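Local coordinates for protein endoglucanase A (Clostridium cellulolyticum, PDB 1EDG) that probably hydrolyses internal beta-1,4-glucosidic bonds of cellulose, acting as an endoglucanase whose catalytic domain belongs to glycosyl hydrolase family 5, at residues I95-M100 with A153-N158; P258-G263 with G269-W274. All coordinates share one frame; numbering follows the deposited sequence.

In the fold
The catalytic domain is a TIM barrel of eight parallel strands, and the two contacts illustrate different levels of its packing, one between neighbouring helices of the outer layer, the other within a strand-to-helix loop. Contact 1 joins two successive long helices, 97-111 and 138-155, which follow the second and third strands. Contact 2 lies within the single connection between strand 249-254 and helix 279-297. In family 5 enzymes the active site lies at the C-terminal end of the barrel strands, the end from which this connection departs. The contacts are on opposite sides of the chain's centre, each centred about 21 Å from it; their centres are 40 Å apart and their nearest atoms about 23 Å, without touching.

Contact 1: I95-M100 with A153-N158; sequences ISDVWM and AARFAN
Met100 and Arg155 bring the two backbones nearest each other, yet their CA atoms stay 8.4 Å apart, so that side chains alone bridge the gap. Met100 belongs to the first turn of helix 97-111, which Ser96 precedes as N-cap, and Arg155 to the C-terminal part of helix 138-155, two consecutive helices in the outer layer of the TIM barrel. The two side chains run past each other in opposite directions. Arg155 is bent at both chi2 (62°) and chi3, which lays its guanidinium flat against the methionine: Met100 CG sits over the centre of one face, 3.4 Å from Arg155 CZ. At the edge of the same group, close to its plane, Asp97 OD1 faces Arg155 NH2 at 3.6 Å, a long salt bridge in which carboxylate and guanidinium are nearly coplanar, their planes 16° apart. The other terminal nitrogen, NH1, is hydrogen-bonded to the side chains of Asn101 and Gln104 farther along helix 97-111. One arginine is thus gripped by that helix through charge, hydrogen bonds and apolar cover, a combination that would limit rotation of its planar end. On the buried side Phe156 extends the contact, its ring reaching on to Gln104 and Val107 of helix 97-111. The methionine sulfur meets this ring in an oblique Met-aromatic contact, with Met100 SD 4.1 Å from Phe156 CE2.

Contact 2: P258-G263 with G269-W274; sequences PWNFAG and GGTNAW
A single hydrogen bond, from Thr271 N to Asn260 O, joins an irregular stretch of loop to the helical turn 259-262 that it passes beside. The bond is 2.9 Å long and nearly straight (169°), the donor approaching from above the carbonyl plane. Both segments belong to the connection between the sixth barrel strand and helix 279-297, and their backbones come closest at Asn260 and Gly270, whose CA atoms are 4.7 Å apart. Next to the bond Phe261 CA points its hydrogen at Thr271 O, 3.6 Å away.

The tightly packed part is built round the buried Phe261 ring. Trp274 CB rests over the ring centre, 3.8 Å from the centroid of Phe261 and almost on its normal, a clear CH-pi contact. Asn272 O lies at the ring edge, near its plane and 3.7 Å from Phe261 CE1. The indole itself stands obliquely to the phenyl ring, and its CD1 is touched lightly by Pro258 CD.

The solvent side has fewer contacts. There the exposed Asn260 amide nonetheless comes close to the methyl of Thr271, with ND2 and CG2 3.3 Å apart, a polar-apolar touch without a hydrogen bond. Thr271 holds OG1 opposite its backbone N (chi1 -180°), which turns CG2 to Asn260 and leaves OG1 to accept from Ala273 N in an ST turn.

Behind the buried side lie two long helices. Tyr322 of helix 316-332 meets both Phe261 and Trp274 edge-to-face, and Trp274 NE1 donates to the carbonyl of Asp281 in helix 279-297. Lys313, in the connection between strand 303-308 and helix 316-332, clasps the two segments together by bonding Phe261 O and Thr271 O.

Contact 1: I95-M100 with A153-N158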
loop_
_atom_site.group_PDB
_atom_site.type_symbol
_atom_site.label_atom_id
_atom_site.label_comp_id
_atom_site.label_asym_id
_atom_site.label_seq_id
_atom_site.Cartn_x
_atom_site.Cartn_y
_atom_site.Cartn_z
ATOM N N ILE A 95 16.054 -16.163 3.956
ATOM C CA ILE A 95 15.489 -15.806 2.657
ATOM C C ILE A 95 16.410 -16.247 1.525
ATOM O O ILE A 95 17.620 -16.007 1.563
ATOM C CB ILE A 95 15.243 -14.269 2.541
ATOM C CG1 ILE A 95 14.191 -13.822 3.563
ATOM C CG2 ILE A 95 14.772 -13.910 1.133
ATOM C CD1 ILE A 95 14.032 -12.315 3.661
ATOM N N SER A 96 15.832 -16.904 0.527
ATOM C CA SER A 96 16.589 -17.361 -0.630
ATOM C C SER A 96 17.296 -16.194 -1.312
ATOM O O SER A 96 16.660 -15.185 -1.636
ATOM C CB SER A 96 15.647 -18.013 -1.635
ATOM O OG SER A 96 16.319 -18.226 -2.865
ATOM N N ASP A 97 18.592 -16.343 -1.574
ATOM C CA ASP A 97 19.363 -15.293 -2.237
ATOM C C ASP A 97 18.899 -15.046 -3.672
ATOM O O ASP A 97 19.017 -13.935 -4.185
ATOM C CB ASP A 97 20.853 -15.632 -2.234
ATOM C CG ASP A 97 21.479 -15.480 -0.865
ATOM O OD1 ASP A 97 21.370 -14.377 -0.287
ATOM O OD2 ASP A 97 22.083 -16.459 -0.369
ATOM N N VAL A 98 18.375 -16.086 -4.314
ATOM C CA VAL A 98 17.891 -15.984 -5.687
ATOM C C VAL A 98 16.696 -15.037 -5.725
ATOM O O VAL A 98 16.599 -14.185 -6.607
ATOM C CB VAL A 98 17.507 -17.388 -6.261
ATOM C CG1 VAL A 98 16.711 -17.261 -7.552
ATOM C CG2 VAL A 98 18.763 -18.194 -6.524
ATOM N N TRP A 99 15.809 -15.173 -4.745
ATOM C CA TRP A 99 14.627 -14.326 -4.659
ATOM C C TRP A 99 15.025 -12.904 -4.275
ATOM O O TRP A 99 14.553 -11.939 -4.885
ATOM C CB TRP A 99 13.652 -14.888 -3.633
ATOM C CG TRP A 99 12.383 -14.110 -3.503
ATOM C CD1 TRP A 99 12.013 -13.324 -2.449
ATOM C CD2 TRP A 99 11.278 -14.093 -4.423
ATOM N NE1 TRP A 99 10.747 -12.833 -2.646
ATOM C CE2 TRP A 99 10.270 -13.285 -3.848
ATOM C CE3 TRP A 99 11.037 -14.688 -5.671
ATOM C CZ2 TRP A 99 9.038 -13.058 -4.476
ATOM C CZ3 TRP A 99 9.806 -14.461 -6.296
ATOM C CH2 TRP A 99 8.826 -13.653 -5.694
ATOM N N MET A 100 15.902 -12.780 -3.279
ATOM C CA MET A 100 16.365 -11.470 -2.817
ATOM C C MET A 100 17.031 -10.680 -3.945
ATOM O O MET A 100 16.781 -9.481 -4.105
ATOM C CB MET A 100 17.337 -11.617 -1.641
ATOM C CG MET A 100 17.711 -10.296 -0.976
ATOM S SD MET A 100 16.321 -9.486 -0.117
ATOM C CE MET A 100 16.562 -10.101 1.537
ATOM N N ALA A 153 16.727 -5.457 5.979
ATOM C CA ALA A 153 17.469 -4.279 6.407
ATOM C C ALA A 153 18.957 -4.385 6.053
ATOM O O ALA A 153 19.570 -3.416 5.602
ATOM C CB ALA A 153 17.295 -4.064 7.905
ATOM N N ALA A 154 19.541 -5.565 6.240
ATOM C CA ALA A 154 20.956 -5.754 5.939
ATOM C C ALA A 154 21.240 -5.644 4.444
ATOM O O ALA A 154 22.227 -5.035 4.043
ATOM C CB ALA A 154 21.443 -7.099 6.469
ATOM N N ARG A 155 20.370 -6.218 3.622
ATOM C CA ARG A 155 20.562 -6.178 2.177
ATOM C C ARG A 155 20.458 -4.767 1.605
ATOM O O ARG A 155 21.260 -4.387 0.752
ATOM C CB ARG A 155 19.570 -7.110 1.466
ATOM C CG ARG A 155 19.611 -7.037 -0.063
ATOM C CD ARG A 155 20.972 -7.449 -0.638
ATOM N NE ARG A 155 21.178 -8.895 -0.589
ATOM C CZ ARG A 155 21.024 -9.712 -1.629
ATOM N NH1 ARG A 155 20.660 -9.235 -2.816
ATOM N NH2 ARG A 155 21.217 -11.016 -1.476
ATOM N N PHE A 156 19.492 -3.989 2.088
ATOM C CA PHE A 156 19.288 -2.633 1.589
ATOM C C PHE A 156 19.848 -1.527 2.478
ATOM O O PHE A 156 19.438 -0.369 2.362
ATOM C CB PHE A 156 17.799 -2.402 1.337
ATOM C CG PHE A 156 17.220 -3.297 0.279
ATOM C CD1 PHE A 156 17.249 -2.921 -1.065
ATOM C CD2 PHE A 156 16.647 -4.520 0.621
ATOM C CE1 PHE A 156 16.716 -3.747 -2.051
ATOM C CE2 PHE A 156 16.111 -5.355 -0.355
ATOM C CZ PHE A 156 16.144 -4.969 -1.695
ATOM N N ALA A 157 20.846 -1.870 3.285
ATOM C CA ALA A 157 21.476 -0.936 4.217
ATOM C C ALA A 157 22.009 0.369 3.616
ATOM O O ALA A 157 21.996 1.407 4.275
ATOM C CB ALA A 157 22.594 -1.646 4.974
ATOM N N ASN A 158 22.479 0.311 2.373
ATOM C CA ASN A 158 23.050 1.482 1.711
ATOM C C ASN A 158 22.073 2.399 0.981
ATOM O O ASN A 158 22.481 3.433 0.453
ATOM C CB ASN A 158 24.162 1.053 0.750
ATOM C CG ASN A 158 25.323 0.384 1.461
ATOM O OD1 ASN A 158 25.759 0.830 2.523
ATOM N ND2 ASN A 158 25.829 -0.694 0.881
#

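Contact 2: P258-G263 with G269-W274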
loop_
_atom_site.group_PDB
_atom_site.type_symbol
_atom_site.label_atom_id
_atom_site.label_comp_id
_atom_site.label_asym_id
_atom_site.label_seq_id
_atom_site.Cartn_x
_atom_site.Cartn_y
_atom_site.Cartn_z
ATOM N N PRO A 258 -16.525 3.622 -1.408
ATOM C CA PRO A 258 -17.308 2.530 -0.816
ATOM C C PRO A 258 -17.039 1.220 -1.563
ATOM O O PRO A 258 -16.943 1.208 -2.790
ATOM C CB PRO A 258 -18.749 3.008 -0.999
ATOM C CG PRO A 258 -18.689 3.728 -2.306
ATOM C CD PRO A 258 -17.395 4.518 -2.199
ATOM N N TRP A 259 -16.946 0.122 -0.818
ATOM C CA TRP A 259 -16.656 -1.194 -1.392
ATOM C C TRP A 259 -17.603 -1.717 -2.475
ATOM O O TRP A 259 -17.146 -2.315 -3.450
ATOM C CB TRP A 259 -16.515 -2.243 -0.281
ATOM C CG TRP A 259 -16.141 -3.613 -0.796
ATOM C CD1 TRP A 259 -16.941 -4.721 -0.840
ATOM C CD2 TRP A 259 -14.884 -4.003 -1.363
ATOM N NE1 TRP A 259 -16.259 -5.773 -1.401
ATOM C CE2 TRP A 259 -14.995 -5.362 -1.730
ATOM C CE3 TRP A 259 -13.676 -3.337 -1.600
ATOM C CZ2 TRP A 259 -13.942 -6.067 -2.322
ATOM C CZ3 TRP A 259 -12.625 -4.039 -2.192
ATOM C CH2 TRP A 259 -12.768 -5.391 -2.544
ATOM N N ASN A 260 -18.907 -1.514 -2.308
ATOM C CA ASN A 260 -19.878 -2.008 -3.288
ATOM C C ASN A 260 -19.654 -1.437 -4.682
ATOM O O ASN A 260 -20.066 -2.032 -5.672
ATOM C CB ASN A 260 -21.317 -1.756 -2.830
ATOM C CG ASN A 260 -21.708 -0.292 -2.890
ATOM O OD1 ASN A 260 -20.869 0.599 -2.721
ATOM N ND2 ASN A 260 -22.990 -0.034 -3.127
ATOM N N PHE A 261 -19.025 -0.268 -4.746
ATOM C CA PHE A 261 -18.716 0.370 -6.017
ATOM C C PHE A 261 -17.271 0.078 -6.426
ATOM O O PHE A 261 -16.998 -0.353 -7.547
ATOM C CB PHE A 261 -18.914 1.888 -5.916
ATOM C CG PHE A 261 -18.345 2.645 -7.082
ATOM C CD1 PHE A 261 -19.003 2.649 -8.308
ATOM C CD2 PHE A 261 -17.115 3.288 -6.976
ATOM C CE1 PHE A 261 -18.441 3.274 -9.417
ATOM C CE2 PHE A 261 -16.543 3.917 -8.080
ATOM C CZ PHE A 261 -17.208 3.909 -9.305
ATOM N N ALA A 262 -16.347 0.335 -5.508
ATOM C CA ALA A 262 -14.928 0.153 -5.766
ATOM C C ALA A 262 -14.408 -1.273 -5.966
ATOM O O ALA A 262 -13.505 -1.485 -6.784
ATOM C CB ALA A 262 -14.116 0.856 -4.689
ATOM N N GLY A 263 -14.949 -2.249 -5.241
ATOM C CA GLY A 263 -14.435 -3.601 -5.392
ATOM C C GLY A 263 -15.375 -4.779 -5.580
ATOM O O GLY A 263 -14.963 -5.805 -6.127
ATOM N N GLY A 269 -23.462 -8.537 -6.377
ATOM C CA GLY A 269 -24.326 -7.543 -5.762
ATOM C C GLY A 269 -23.769 -6.132 -5.740
ATOM O O GLY A 269 -24.337 -5.252 -5.079
ATOM N N GLY A 270 -22.666 -5.911 -6.454
ATOM C CA GLY A 270 -22.057 -4.592 -6.502
ATOM C C GLY A 270 -22.805 -3.628 -7.407
ATOM O O GLY A 270 -23.747 -4.018 -8.100
ATOM N N THR A 271 -22.375 -2.371 -7.408
ATOM C CA THR A 271 -22.990 -1.330 -8.224
ATOM C C THR A 271 -21.926 -0.667 -9.096
ATOM O O THR A 271 -20.749 -0.658 -8.750
ATOM C CB THR A 271 -23.674 -0.254 -7.340
ATOM O OG1 THR A 271 -24.269 0.748 -8.173
ATOM C CG2 THR A 271 -22.667 0.406 -6.401
ATOM N N ASN A 272 -22.334 -0.126 -10.234
ATOM C CA ASN A 272 -21.384 0.534 -11.125
ATOM C C ASN A 272 -21.628 2.038 -11.147
ATOM O O ASN A 272 -21.074 2.752 -11.983
ATOM C CB ASN A 272 -21.472 -0.037 -12.548
ATOM C CG ASN A 272 -22.781 0.304 -13.244
ATOM O OD1 ASN A 272 -23.750 0.735 -12.613
ATOM N ND2 ASN A 272 -22.818 0.104 -14.557
ATOM N N ALA A 273 -22.434 2.515 -10.206
ATOM C CA ALA A 273 -22.762 3.929 -10.146
ATOM C C ALA A 273 -22.293 4.629 -8.879
ATOM O O ALA A 273 -22.364 4.075 -7.779
ATOM C CB ALA A 273 -24.253 4.116 -10.317
ATOM N N TRP A 274 -21.808 5.851 -9.055
ATOM C CA TRP A 274 -21.340 6.704 -7.967
ATOM C C TRP A 274 -21.518 8.107 -8.526
ATOM O O TRP A 274 -20.989 8.428 -9.591
ATOM C CB TRP A 274 -19.866 6.444 -7.624
ATOM C CG TRP A 274 -19.359 7.308 -6.489
ATOM C CD1 TRP A 274 -19.497 7.071 -5.144
ATOM C CD2 TRP A 274 -18.663 8.560 -6.603
ATOM N NE1 TRP A 274 -18.934 8.099 -4.424
ATOM C CE2 TRP A 274 -18.417 9.025 -5.291
ATOM C CE3 TRP A 274 -18.227 9.335 -7.688
ATOM C CZ2 TRP A 274 -17.752 10.236 -5.034
ATOM C CZ3 TRP A 274 -17.568 10.538 -7.433
ATOM C CH2 TRP A 274 -17.337 10.974 -6.116
#